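Local coordinates for protein PHOX (Pseudomonas fluorescens, PDB 4A9V) that hydrolyses phosphate monoesters as an alkaline phosphatase, a beta-propeller enzyme that carries a cofactor of iron and calcium, at residues 159-173 with 233-246. Numbering follows the deposited sequence. Where two conformers were deposited one is given.
Sequences ELMKTSADKHGKKVL and RFDMAKNPNELNRH
Arg245, next in the chain after Asn244, reaches into the loop leading to strand 171-173, and in this beta-propeller it illustrates how one buried guanidinium can organise a polar loop at the edge of a sheet. Its charge is balanced from two sides in a salt-bridge network. NH1 meets the anti lone pair of Asp166 OD2 at 2.9 Å, the carboxylate turned 49° from the guanidinium plane, while NE bonds Glu242 OE1 at 2.8 Å. Backbone carbonyls accept further hydrogen bonds from it: NH1 also donates to Met161 O, nearly along the C=O axis, and NH2 to Lys171 O at 2.8 Å. Bends at chi2 (143°) and chi3 (58°) carry the group between Val172 CB over one face and the Thr163 side chain over the other. Cutting this side chain back to an alanine is likely to leave the buried Asp166 carboxylate without its charged mate and to open a gap between Thr163 and Val172.

Two asparagine amides fasten the 3-10 segment 159-161 and its exit: Asn244 ND2 gives Leu160 O a nearly straight bond of 2.9 Å, and Asn241 ND2 approaches Lys162 O in the carbonyl plane. Beside them, the bent Met161 chain lays SD against Asn244 CB, with Ile369 of helix 364-369 also touching both residues.

At the strand end, the Arg233 guanidinium lies between Leu173 CB and Phe234 CZ; its NH2 is bonded to Gly145 O. Water joins the segments too, one molecule linking Thr163 OG1 to Glu242 OE1. The other Glu242 oxygen, OE2, is gripped from opposite faces of the carboxylate by Arg233 NH1 and by His246 NE2, the latter at 2.9 Å.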
loop_
_atom_site.group_PDB
_atom_site.type_symbol
_atom_site.label_atom_id
_atom_site.label_comp_id
_atom_site.label_asym_id
_atom_site.label_seq_id
_atom_site.Cartn_x
_atom_site.Cartn_y
_atom_site.Cartn_z
ATOM N N GLU A 159 11.487 25.171 -7.495
ATOM C CA GLU A 159 12.738 25.336 -6.760
ATOM C C GLU A 159 12.966 24.232 -5.719
ATOM O O GLU A 159 14.083 23.739 -5.568
ATOM C CB GLU A 159 12.760 26.700 -6.077
ATOM C CG GLU A 159 13.116 27.851 -7.009
ATOM C CD GLU A 159 14.434 27.642 -7.734
ATOM O OE1 GLU A 159 15.489 27.663 -7.066
ATOM O OE2 GLU A 159 14.425 27.658 -8.983
ATOM N N LEU A 160 11.912 23.838 -5.008
ATOM C CA LEU A 160 12.039 22.830 -3.952
ATOM C C LEU A 160 12.338 21.431 -4.492
ATOM O O LEU A 160 12.661 20.523 -3.728
ATOM C CB LEU A 160 10.762 22.765 -3.117
ATOM C CG LEU A 160 10.522 23.950 -2.186
ATOM C CD1 LEU A 160 9.150 23.839 -1.542
ATOM C CD2 LEU A 160 11.615 24.042 -1.134
ATOM N N MET A 161 12.200 21.260 -5.803
ATOM C CA MET A 161 12.391 19.963 -6.446
ATOM C C MET A 161 13.717 19.883 -7.197
ATOM O O MET A 161 13.996 18.890 -7.856
ATOM C CB MET A 161 11.239 19.670 -7.410
ATOM C CG MET A 161 9.876 19.710 -6.751
ATOM S SD MET A 161 9.589 18.357 -5.585
ATOM C CE MET A 161 9.068 17.077 -6.716
ATOM N N LYS A 162 14.518 20.938 -7.110
ATOM C CA LYS A 162 15.819 20.985 -7.766
ATOM C C LYS A 162 16.926 20.553 -6.809
ATOM O O LYS A 162 16.929 20.921 -5.639
ATOM C CB LYS A 162 16.100 22.404 -8.275
ATOM C CG LYS A 162 15.130 22.876 -9.351
ATOM C CD LYS A 162 15.373 24.329 -9.723
ATOM C CE LYS A 162 14.414 24.778 -10.812
ATOM N NZ LYS A 162 14.656 26.187 -11.224
ATOM N N THR A 163 17.888 19.801 -7.331
ATOM C CA THR A 163 19.047 19.379 -6.560
ATOM C C THR A 163 20.302 19.624 -7.389
ATOM O O THR A 163 20.224 19.925 -8.581
ATOM C CB THR A 163 18.977 17.881 -6.245
ATOM O OG1 THR A 163 18.988 17.158 -7.476
ATOM C CG2 THR A 163 17.727 17.543 -5.450
ATOM N N SER A 164 21.467 19.388 -6.805
ATOM C CA SER A 164 22.708 19.557 -7.548
ATOM C C SER A 164 22.776 18.616 -8.744
ATOM O O SER A 164 23.265 18.984 -9.811
ATOM C CB SER A 164 23.915 19.325 -6.645
ATOM O OG SER A 164 23.862 18.048 -6.039
ATOM N N ALA A 165 22.251 17.409 -8.582
ATOM C CA ALA A 165 22.268 16.431 -9.663
ATOM C C ALA A 165 21.184 16.707 -10.708
ATOM O O ALA A 165 21.286 16.247 -11.847
ATOM C CB ALA A 165 22.119 15.027 -9.103
ATOM N N ASP A 166 20.091 17.336 -10.287
ATOM C CA ASP A 166 18.990 17.642 -11.196
ATOM C C ASP A 166 18.577 19.098 -11.090
ATOM O O ASP A 166 17.680 19.452 -10.328
ATOM C CB ASP A 166 17.771 16.766 -10.928
ATOM C CG ASP A 166 16.651 17.049 -11.903
ATOM O OD1 ASP A 166 16.974 17.419 -13.054
ATOM O OD2 ASP A 166 15.466 17.044 -11.507
ATOM N N LYS A 167 19.226 19.939 -11.879
ATOM C CA LYS A 167 19.079 21.371 -11.719
ATOM C C LYS A 167 17.726 21.892 -12.210
ATOM O O LYS A 167 17.331 23.000 -11.858
ATOM C CB LYS A 167 20.229 22.096 -12.422
ATOM C CG LYS A 167 21.589 21.813 -11.790
ATOM C CD LYS A 167 22.704 22.596 -12.462
ATOM C CE LYS A 167 24.080 21.988 -12.207
ATOM N NZ LYS A 167 24.219 21.392 -10.846
ATOM N N HIS A 168 16.975 21.070 -12.936
ATOM C CA HIS A 168 15.723 21.533 -13.527
ATOM C C HIS A 168 14.484 20.991 -12.863
ATOM O O HIS A 168 13.383 21.443 -13.162
ATOM C CB HIS A 168 15.690 21.227 -15.015
ATOM C CG HIS A 168 16.805 21.879 -15.793
ATOM N ND1 HIS A 168 17.017 23.209 -15.769
ATOM C CD2 HIS A 168 17.888 21.322 -16.466
ATOM C CE1 HIS A 168 18.154 23.492 -16.428
ATOM N NE2 HIS A 168 18.690 22.336 -16.849
ATOM N N GLY A 169 14.642 20.083 -11.903
ATOM C CA GLY A 169 13.516 19.655 -11.073
ATOM C C GLY A 169 12.463 18.809 -11.773
ATOM O O GLY A 169 11.327 18.737 -11.308
ATOM N N LYS A 170 12.872 18.046 -12.786
ATOM C CA LYS A 170 11.943 17.200 -13.536
ATOM C C LYS A 170 12.422 15.774 -13.754
ATOM O O LYS A 170 11.701 14.971 -14.348
ATOM C CB LYS A 170 11.593 17.837 -14.875
ATOM C CG LYS A 170 10.864 19.159 -14.713
ATOM C CD LYS A 170 10.334 19.698 -16.027
ATOM C CE LYS A 170 9.613 21.019 -15.805
ATOM N NZ LYS A 170 8.940 21.510 -17.037
ATOM N N LYS A 171 13.596 15.447 -13.225
ATOM C CA LYS A 171 14.165 14.118 -13.393
ATOM C C LYS A 171 14.659 13.597 -12.058
ATOM O O LYS A 171 15.572 14.161 -11.474
ATOM C CB LYS A 171 15.322 14.160 -14.390
ATOM C CG LYS A 171 14.886 14.473 -15.809
ATOM C CD LYS A 171 16.062 14.414 -16.768
ATOM C CE LYS A 171 15.627 14.660 -18.201
ATOM N NZ LYS A 171 16.760 14.458 -19.144
ATOM N N VAL A 172 14.178 12.427 -11.672
ATOM C CA VAL A 172 14.479 11.895 -10.357
ATOM C C VAL A 172 14.942 10.450 -10.488
ATOM O O VAL A 172 14.455 9.709 -11.335
ATOM C CB VAL A 172 13.255 12.021 -9.415
ATOM C CG1 VAL A 172 12.015 11.393 -10.026
ATOM C CG2 VAL A 172 13.545 11.438 -8.034
ATOM N N LEU A 173 15.903 10.068 -9.656
ATOM C CA LEU A 173 16.324 8.680 -9.564
ATOM C C LEU A 173 15.450 7.939 -8.566
ATOM O O LEU A 173 15.435 8.235 -7.367
ATOM C CB LEU A 173 17.786 8.573 -9.158
ATOM C CG LEU A 173 18.791 9.161 -10.147
ATOM C CD1 LEU A 173 20.202 8.911 -9.651
ATOM C CD2 LEU A 173 18.595 8.594 -11.544
ATOM N N ARG A 233 23.224 10.962 -2.028
ATOM C CA ARG A 233 21.894 11.375 -2.449
ATOM C C ARG A 233 20.926 11.393 -1.260
ATOM O O ARG A 233 19.965 12.154 -1.245
ATOM C CB ARG A 233 21.385 10.448 -3.553
ATOM C CG ARG A 233 20.049 10.867 -4.148
ATOM C CD ARG A 233 19.790 10.237 -5.507
ATOM N NE ARG A 233 19.601 8.792 -5.439
ATOM C CZ ARG A 233 18.426 8.190 -5.586
ATOM N NH1 ARG A 233 17.302 8.870 -5.398
ATOM N NH2 ARG A 233 18.375 6.903 -5.893
ATOM N N PHE A 234 21.202 10.544 -0.277
ATOM C CA PHE A 234 20.349 10.370 0.891
ATOM C C PHE A 234 20.842 11.139 2.120
ATOM O O PHE A 234 20.258 11.024 3.205
ATOM C CB PHE A 234 20.226 8.878 1.204
ATOM C CG PHE A 234 19.525 8.102 0.118
ATOM C CD1 PHE A 234 18.151 8.146 0.001
ATOM C CD2 PHE A 234 20.244 7.536 -0.919
ATOM C CE1 PHE A 234 17.511 7.593 -1.091
ATOM C CE2 PHE A 234 19.611 6.977 -2.019
ATOM C CZ PHE A 234 18.243 7.027 -2.114
ATOM N N ASP A 235 21.919 11.910 1.942
ATOM C CA ASP A 235 22.499 12.728 3.007
ATOM C C ASP A 235 21.921 14.136 2.957
ATOM O O ASP A 235 22.231 14.920 2.053
ATOM C CB ASP A 235 24.016 12.767 2.835
ATOM C CG ASP A 235 24.721 13.567 3.918
ATOM O OD1 ASP A 235 24.040 14.160 4.789
ATOM O OD2 ASP A 235 25.968 13.562 3.909
ATOM N N MET A 236 21.044 14.429 3.913
ATOM C CA MET A 236 20.345 15.710 3.964
ATOM C C MET A 236 21.260 16.913 4.179
ATOM O O MET A 236 20.846 18.042 3.919
ATOM C CB MET A 236 19.283 15.683 5.060
ATOM C CG MET A 236 18.158 14.702 4.795
ATOM S SD MET A 236 17.044 15.293 3.507
ATOM C CE MET A 236 16.280 16.699 4.311
ATOM N N ALA A 237 22.487 16.686 4.645
ATOM C CA ALA A 237 23.459 17.776 4.766
ATOM C C ALA A 237 23.871 18.265 3.380
ATOM O O ALA A 237 24.405 19.365 3.243
ATOM C CB ALA A 237 24.679 17.330 5.562
ATOM N N LYS A 238 23.796 17.371 2.396
ATOM C CA LYS A 238 24.275 17.652 1.043
ATOM C C LYS A 238 23.135 17.891 0.052
ATOM O O LYS A 238 23.254 18.723 -0.847
ATOM C CB LYS A 238 25.160 16.502 0.554
ATOM C CG LYS A 238 26.419 16.316 1.380
ATOM C CD LYS A 238 27.247 15.122 0.929
ATOM C CE LYS A 238 28.654 15.161 1.511
ATOM N NZ LYS A 238 29.503 14.050 0.998
ATOM N N ASN A 239 22.057 17.123 0.184
ATOM C CA ASN A 239 20.998 17.103 -0.818
ATOM C C ASN A 239 19.612 17.168 -0.186
ATOM O O ASN A 239 18.783 16.276 -0.382
ATOM C CB ASN A 239 21.112 15.843 -1.670
ATOM C CG ASN A 239 22.354 15.846 -2.525
ATOM O OD1 ASN A 239 22.493 16.674 -3.424
ATOM N ND2 ASN A 239 23.300 14.985 -2.196
ATOM N N PRO A 240 19.340 18.224 0.597
ATOM C CA PRO A 240 18.078 18.256 1.331
ATOM C C PRO A 240 16.832 18.217 0.450
ATOM O O PRO A 240 15.812 17.667 0.856
ATOM C CB PRO A 240 18.159 19.574 2.106
ATOM C CG PRO A 240 19.118 20.410 1.331
ATOM C CD PRO A 240 20.141 19.438 0.820
ATOM N N ASN A 241 16.894 18.768 -0.756
ATOM C CA ASN A 241 15.703 18.769 -1.601
ATOM C C ASN A 241 15.400 17.401 -2.183
ATOM O O ASN A 241 14.296 17.187 -2.690
ATOM C CB ASN A 241 15.792 19.783 -2.735
ATOM C CG ASN A 241 15.614 21.212 -2.265
ATOM O OD1 ASN A 241 15.283 21.472 -1.105
ATOM N ND2 ASN A 241 15.769 22.146 -3.185
ATOM N N GLU A 242 16.318 16.446 -2.057
ATOM C CA GLU A 242 15.987 15.085 -2.473
ATOM C C GLU A 242 14.802 14.540 -1.681
ATOM O O GLU A 242 14.007 13.777 -2.221
ATOM C CB GLU A 242 17.192 14.147 -2.366
ATOM C CG GLU A 242 16.962 12.766 -2.976
ATOM C CD GLU A 242 16.840 12.757 -4.489
ATOM O OE1 GLU A 242 17.051 13.813 -5.124
ATOM O OE2 GLU A 242 16.532 11.676 -5.049
ATOM N N LEU A 243 14.634 14.980 -0.433
ATOM C CA LEU A 243 13.479 14.560 0.368
ATOM C C LEU A 243 12.155 14.918 -0.311
ATOM O O LEU A 243 11.133 14.278 -0.063
ATOM C CB LEU A 243 13.555 15.209 1.754
ATOM C CG LEU A 243 12.703 14.542 2.838
ATOM C CD1 LEU A 243 13.306 13.211 3.256
ATOM C CD2 LEU A 243 12.524 15.453 4.040
ATOM N N ASN A 244 12.151 15.986 -1.103
ATOM C CA ASN A 244 10.926 16.466 -1.731
ATOM C C ASN A 244 10.556 15.700 -2.993
ATOM O O ASN A 244 9.430 15.810 -3.478
ATOM C CB ASN A 244 11.042 17.949 -2.060
ATOM C CG ASN A 244 11.230 18.796 -0.833
ATOM O OD1 ASN A 244 10.747 18.458 0.241
ATOM N ND2 ASN A 244 11.957 19.895 -0.981
ATOM N N ARG A 245 11.499 14.921 -3.514
ATOM C CA ARG A 245 11.349 14.251 -4.801
ATOM C C ARG A 245 10.869 12.802 -4.633
ATOM O O ARG A 245 10.792 12.050 -5.608
ATOM C CB ARG A 245 12.663 14.340 -5.575
ATOM C CG ARG A 245 12.948 15.767 -6.046
ATOM C CD ARG A 245 14.412 16.157 -5.994
ATOM N NE ARG A 245 15.268 15.280 -6.789
ATOM C CZ ARG A 245 15.421 15.376 -8.103
ATOM N NH1 ARG A 245 14.801 16.328 -8.783
ATOM N NH2 ARG A 245 16.201 14.515 -8.739
ATOM N N HIS A 246 10.418 12.489 -3.420
ATOM C CA HIS A 246 9.842 11.201 -3.055
ATOM C C HIS A 246 8.681 11.445 -2.125
ATOM O O HIS A 246 8.520 12.545 -1.579
ATOM C CB HIS A 246 10.903 10.315 -2.396
ATOM C CG HIS A 246 12.116 10.112 -3.252
ATOM N ND1 HIS A 246 12.142 9.215 -4.268
ATOM C CD2 HIS A 246 13.283 10.858 -3.351
ATOM C CE1 HIS A 246 13.295 9.366 -4.950
ATOM N NE2 HIS A 246 13.984 10.377 -4.399
HETATM O O HOH W 1 19.278 14.501 -6.628
HETATM O O HOH W 2 21.374 19.127 -3.858
HETATM O O HOH W 3 24.512 18.280 -3.196
HETATM O O HOH W 4 21.723 15.707 -6.058
HETATM O O HOH W 5 17.048 11.871 -7.740
#